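PDB 2QTE: novel immune-type receptor 11 from Ictalurus punctatus, which probably acts as a cell-surface immune receptor of the bony-fish NITR family, with an immunoglobulin variable-type extracellular domain linked to allogeneic recognition. Local coordinates for residues G82-G94 / I99-F111. The protein carries 1 engineered substitution. Residues are numbered along the deposited sequence; the frame is centred on the assembly and turned at random.
Sequences GAREDDGGEYFCG and IIIKFTSGTRLQF
Phe92 and Phe103 both carry CG anti to the carbonyl carbon (chi1 -47° and -64°), beside the backbone N, and their rings meet as a T-shaped pair, the Phe92 edge toward the Phe103 face, centroids 5.7 Å apart. Phe92 CB lies 3.5 Å from Phe103 CD1, and Ile101 CD1 sits over the centre of one Phe103 face. Gly94 has no side chain, and Ile101 CD1 comes within 3.4 Å of its CA, where a CB would clash. Antiparallel backbone hydrogen bonds join Gly89 with Leu109 and Tyr91 with Thr107; beyond the nearly straight Cys93 N to Ser105 O bond (2.9 Å), a beta bulge shifts the register, and Cys93 O accepts from Thr104 N rather than Ser105 N. Glu90 and Arg108 run side by side; their salt bridge is long (OE2 to NE 4.0 Å), while Glu90 OE1 is hydrogen-bonded to Gln37 NE2 of the second subunit. At the other end the Phe111 ring takes Glu85 CA over one face, a CH-pi contact. Tyr91 OH donates to a lone pair of Asp87 O (2.6 Å), the tyrosine corner of V-set domains; the Asp87 carboxylate (OD2) salt-bridges Arg66. This F-G hairpin lies between strands 32-37 and 7-10, with Cys93 disulfide-bonded to Cys21 across the sandwich and Tyr91 packed on Leu78 of strand 76-80.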
loop_
_atom_site.group_PDB
_atom_site.type_symbol
_atom_site.label_atom_id
_atom_site.label_comp_id
_atom_site.label_asym_id
_atom_site.label_seq_id
_atom_site.Cartn_x
_atom_site.Cartn_y
_atom_site.Cartn_z
ATOM N N GLY A 82 -24.700 1.224 3.950
ATOM C CA GLY A 82 -24.948 2.679 4.034
ATOM C C GLY A 82 -23.724 3.547 3.820
ATOM O O GLY A 82 -23.324 4.292 4.722
ATOM N N ALA A 83 -23.134 3.465 2.618
ATOM C CA ALA A 83 -21.906 4.235 2.235
ATOM C C ALA A 83 -21.984 5.758 2.455
ATOM O O ALA A 83 -23.049 6.378 2.233
ATOM C CB ALA A 83 -21.562 3.931 0.776
ATOM N N ARG A 84 -20.893 6.360 2.922
ATOM C CA ARG A 84 -20.848 7.821 2.984
ATOM C C ARG A 84 -19.618 8.373 2.277
ATOM O O ARG A 84 -18.634 7.637 2.041
ATOM C CB ARG A 84 -21.054 8.398 4.388
ATOM C CG ARG A 84 -20.019 8.139 5.481
ATOM C CD ARG A 84 -20.689 8.295 6.900
ATOM N NE ARG A 84 -22.073 7.769 6.901
ATOM C CZ ARG A 84 -22.853 7.580 7.976
ATOM N NH1 ARG A 84 -22.427 7.824 9.221
ATOM N NH2 ARG A 84 -24.073 7.122 7.792
ATOM N N GLU A 85 -19.699 9.656 1.896
ATOM C CA GLU A 85 -18.620 10.274 1.112
ATOM C C GLU A 85 -17.207 9.900 1.616
ATOM O O GLU A 85 -16.324 9.560 0.824
ATOM C CB GLU A 85 -18.766 11.783 1.135
ATOM C CG GLU A 85 -19.959 12.273 0.317
ATOM C CD GLU A 85 -19.934 13.776 0.177
ATOM O OE1 GLU A 85 -18.903 14.291 -0.324
ATOM O OE2 GLU A 85 -20.920 14.432 0.613
ATOM N N ASP A 86 -16.990 9.933 2.916
ATOM C CA ASP A 86 -15.635 9.691 3.440
ATOM C C ASP A 86 -15.192 8.213 3.364
ATOM O O ASP A 86 -14.046 7.871 3.724
ATOM C CB ASP A 86 -15.514 10.209 4.854
ATOM C CG ASP A 86 -15.832 11.673 4.951
ATOM O OD1 ASP A 86 -16.902 11.985 5.482
ATOM O OD2 ASP A 86 -15.041 12.511 4.466
ATOM N N ASP A 87 -16.072 7.338 2.896
ATOM C CA ASP A 87 -15.687 5.936 2.640
ATOM C C ASP A 87 -14.875 5.843 1.346
ATOM O O ASP A 87 -14.142 4.847 1.103
ATOM C CB ASP A 87 -16.902 5.002 2.469
ATOM C CG ASP A 87 -17.683 4.777 3.745
ATOM O OD1 ASP A 87 -17.160 4.912 4.872
ATOM O OD2 ASP A 87 -18.884 4.488 3.597
ATOM N N GLY A 88 -15.030 6.859 0.494
ATOM C CA GLY A 88 -14.329 6.880 -0.815
ATOM C C GLY A 88 -12.821 6.665 -0.625
ATOM O O GLY A 88 -12.269 7.076 0.351
ATOM N N GLY A 89 -12.150 5.987 -1.549
ATOM C CA GLY A 89 -10.693 5.832 -1.439
ATOM C C GLY A 89 -10.287 4.514 -2.048
ATOM O O GLY A 89 -11.090 3.895 -2.730
ATOM N N GLU A 90 -9.061 4.065 -1.779
ATOM C CA GLU A 90 -8.641 2.783 -2.367
ATOM C C GLU A 90 -8.414 1.791 -1.244
ATOM O O GLU A 90 -7.950 2.166 -0.163
ATOM C CB GLU A 90 -7.422 2.944 -3.297
ATOM C CG GLU A 90 -7.583 4.083 -4.326
ATOM C CD GLU A 90 -6.486 4.210 -5.354
ATOM O OE1 GLU A 90 -5.274 4.206 -4.993
ATOM O OE2 GLU A 90 -6.836 4.361 -6.541
ATOM N N TYR A 91 -8.765 0.527 -1.513
ATOM C CA TYR A 91 -8.680 -0.522 -0.547
ATOM C C TYR A 91 -7.953 -1.662 -1.235
ATOM O O TYR A 91 -8.393 -2.145 -2.296
ATOM C CB TYR A 91 -10.083 -1.004 -0.105
ATOM C CG TYR A 91 -10.921 0.058 0.617
ATOM C CD1 TYR A 91 -11.532 1.115 -0.094
ATOM C CD2 TYR A 91 -11.129 -0.016 1.995
ATOM C CE1 TYR A 91 -12.311 2.113 0.589
ATOM C CE2 TYR A 91 -11.943 0.947 2.675
ATOM C CZ TYR A 91 -12.516 1.989 1.969
ATOM O OH TYR A 91 -13.295 2.919 2.664
ATOM N N PHE A 92 -6.874 -2.087 -0.603
ATOM C CA PHE A 92 -5.971 -3.084 -1.166
ATOM C C PHE A 92 -5.970 -4.285 -0.223
ATOM O O PHE A 92 -5.832 -4.124 0.982
ATOM C CB PHE A 92 -4.523 -2.540 -1.211
ATOM C CG PHE A 92 -4.384 -1.154 -1.762
ATOM C CD1 PHE A 92 -4.790 -0.861 -3.081
ATOM C CD2 PHE A 92 -3.857 -0.133 -0.971
ATOM C CE1 PHE A 92 -4.653 0.402 -3.621
ATOM C CE2 PHE A 92 -3.746 1.218 -1.486
ATOM C CZ PHE A 92 -4.115 1.477 -2.823
ATOM N N CYS A 93 -6.094 -5.484 -0.772
ATOM C CA CYS A 93 -6.032 -6.694 -0.004
ATOM C C CYS A 93 -4.658 -7.277 -0.226
ATOM O O CYS A 93 -4.236 -7.447 -1.336
ATOM C CB CYS A 93 -7.104 -7.666 -0.477
ATOM S SG CYS A 93 -7.293 -9.079 0.561
ATOM N N GLY A 94 -3.956 -7.563 0.838
ATOM C CA GLY A 94 -2.624 -8.088 0.734
ATOM C C GLY A 94 -2.209 -9.000 1.846
ATOM O O GLY A 94 -2.792 -9.027 2.942
ATOM N N ILE A 99 9.740 -10.049 4.540
ATOM C CA ILE A 99 9.933 -8.625 4.819
ATOM C C ILE A 99 9.167 -7.737 3.817
ATOM O O ILE A 99 9.386 -6.512 3.775
ATOM C CB ILE A 99 11.433 -8.274 4.860
ATOM C CG1 ILE A 99 12.121 -8.541 3.503
ATOM C CG2 ILE A 99 12.123 -9.086 5.979
ATOM C CD1 ILE A 99 13.543 -8.031 3.380
ATOM N N ILE A 100 8.254 -8.370 3.066
ATOM C CA ILE A 100 7.501 -7.763 1.964
ATOM C C ILE A 100 6.020 -8.121 2.086
ATOM O O ILE A 100 5.708 -9.088 2.738
ATOM C CB ILE A 100 8.161 -8.160 0.583
ATOM C CG1 ILE A 100 8.877 -6.954 -0.009
ATOM C CG2 ILE A 100 7.166 -8.740 -0.447
ATOM C CD1 ILE A 100 10.183 -6.580 0.686
ATOM N N ILE A 101 5.124 -7.290 1.527
ATOM C CA ILE A 101 3.683 -7.592 1.380
ATOM C C ILE A 101 3.305 -7.609 -0.103
ATOM O O ILE A 101 3.788 -6.778 -0.880
ATOM C CB ILE A 101 2.751 -6.594 2.215
ATOM C CG1 ILE A 101 1.252 -6.987 2.114
ATOM C CG2 ILE A 101 3.003 -5.122 1.845
ATOM C CD1 ILE A 101 0.543 -6.723 0.782
ATOM N N LYS A 102 2.493 -8.588 -0.503
ATOM C CA LYS A 102 1.969 -8.684 -1.855
ATOM C C LYS A 102 0.463 -8.413 -1.832
ATOM O O LYS A 102 -0.256 -9.076 -1.108
ATOM C CB LYS A 102 2.227 -10.090 -2.446
ATOM C CG LYS A 102 3.690 -10.385 -2.634
ATOM C CD LYS A 102 3.952 -11.261 -3.870
ATOM C CE LYS A 102 4.223 -12.712 -3.478
ATOM N NZ LYS A 102 5.123 -13.470 -4.457
ATOM N N PHE A 103 -0.003 -7.438 -2.609
ATOM C CA PHE A 103 -1.442 -7.130 -2.708
ATOM C C PHE A 103 -2.007 -7.851 -3.888
ATOM O O PHE A 103 -1.495 -7.703 -4.989
ATOM C CB PHE A 103 -1.649 -5.623 -2.897
ATOM C CG PHE A 103 -1.178 -4.792 -1.733
ATOM C CD1 PHE A 103 -1.928 -4.734 -0.559
ATOM C CD2 PHE A 103 0.017 -4.081 -1.788
ATOM C CE1 PHE A 103 -1.499 -3.980 0.512
ATOM C CE2 PHE A 103 0.433 -3.302 -0.724
ATOM C CZ PHE A 103 -0.307 -3.270 0.432
ATOM N N THR A 104 -3.071 -8.634 -3.677
ATOM C CA THR A 104 -3.613 -9.492 -4.710
ATOM C C THR A 104 -4.878 -8.976 -5.367
ATOM O O THR A 104 -5.302 -9.521 -6.385
ATOM C CB THR A 104 -3.870 -10.920 -4.194
ATOM O OG1 THR A 104 -4.687 -10.858 -3.021
ATOM C CG2 THR A 104 -2.581 -11.582 -3.847
ATOM N N SER A 105 -5.486 -7.939 -4.790
ATOM C CA SER A 105 -6.653 -7.270 -5.377
ATOM C C SER A 105 -6.889 -5.911 -4.713
ATOM O O SER A 105 -6.296 -5.594 -3.674
ATOM C CB SER A 105 -7.903 -8.155 -5.324
ATOM O OG SER A 105 -8.187 -8.633 -4.010
ATOM N N GLY A 106 -7.715 -5.087 -5.323
ATOM C CA GLY A 106 -8.105 -3.845 -4.653
ATOM C C GLY A 106 -9.236 -3.178 -5.373
ATOM O O GLY A 106 -9.566 -3.549 -6.496
ATOM N N THR A 107 -9.821 -2.164 -4.744
ATOM C CA THR A 107 -10.977 -1.501 -5.307
ATOM C C THR A 107 -10.789 -0.044 -5.049
ATOM O O THR A 107 -10.377 0.358 -3.982
ATOM C CB THR A 107 -12.283 -1.983 -4.616
ATOM O OG1 THR A 107 -12.512 -3.345 -4.963
ATOM C CG2 THR A 107 -13.497 -1.167 -5.050
ATOM N N ARG A 108 -11.105 0.753 -6.052
ATOM C CA ARG A 108 -11.171 2.175 -5.892
ATOM C C ARG A 108 -12.652 2.515 -5.767
ATOM O O ARG A 108 -13.395 2.390 -6.732
ATOM C CB ARG A 108 -10.621 2.881 -7.105
ATOM C CG ARG A 108 -10.712 4.435 -6.914
ATOM C CD ARG A 108 -9.649 5.164 -7.755
ATOM N NE ARG A 108 -9.783 4.784 -9.164
ATOM C CZ ARG A 108 -10.708 5.273 -9.988
ATOM N NH1 ARG A 108 -11.580 6.180 -9.581
ATOM N NH2 ARG A 108 -10.745 4.864 -11.232
ATOM N N LEU A 109 -13.061 2.901 -4.574
ATOM C CA LEU A 109 -14.441 3.215 -4.299
ATOM C C LEU A 109 -14.643 4.699 -4.469
ATOM O O LEU A 109 -13.959 5.524 -3.851
ATOM C CB LEU A 109 -14.816 2.739 -2.879
ATOM C CG LEU A 109 -16.291 2.860 -2.454
ATOM C CD1 LEU A 109 -17.141 1.770 -3.125
ATOM C CD2 LEU A 109 -16.375 2.760 -0.934
ATOM N N GLN A 110 -15.607 5.051 -5.318
ATOM C CA GLN A 110 -15.796 6.445 -5.645
ATOM C C GLN A 110 -17.271 6.774 -5.692
ATOM O O GLN A 110 -18.137 5.907 -5.846
ATOM C CB GLN A 110 -15.153 6.772 -7.004
ATOM C CG GLN A 110 -15.995 6.297 -8.194
ATOM C CD GLN A 110 -15.371 6.633 -9.528
ATOM O OE1 GLN A 110 -14.496 7.499 -9.600
ATOM N NE2 GLN A 110 -15.808 5.932 -10.593
ATOM N N PHE A 111 -17.518 8.054 -5.518
ATOM C CA PHE A 111 -18.807 8.611 -5.751
ATOM C C PHE A 111 -18.806 9.480 -7.007
ATOM O O PHE A 111 -17.721 9.843 -7.507
ATOM C CB PHE A 111 -19.180 9.403 -4.521
ATOM C CG PHE A 111 -19.343 8.538 -3.281
ATOM C CD1 PHE A 111 -20.612 8.203 -2.812
ATOM C CD2 PHE A 111 -18.220 8.054 -2.595
ATOM C CE1 PHE A 111 -20.757 7.407 -1.667
ATOM C CE2 PHE A 111 -18.356 7.257 -1.456
ATOM C CZ PHE A 111 -19.629 6.936 -0.991
ATOM O OXT PHE A 111 -19.938 9.767 -7.448
#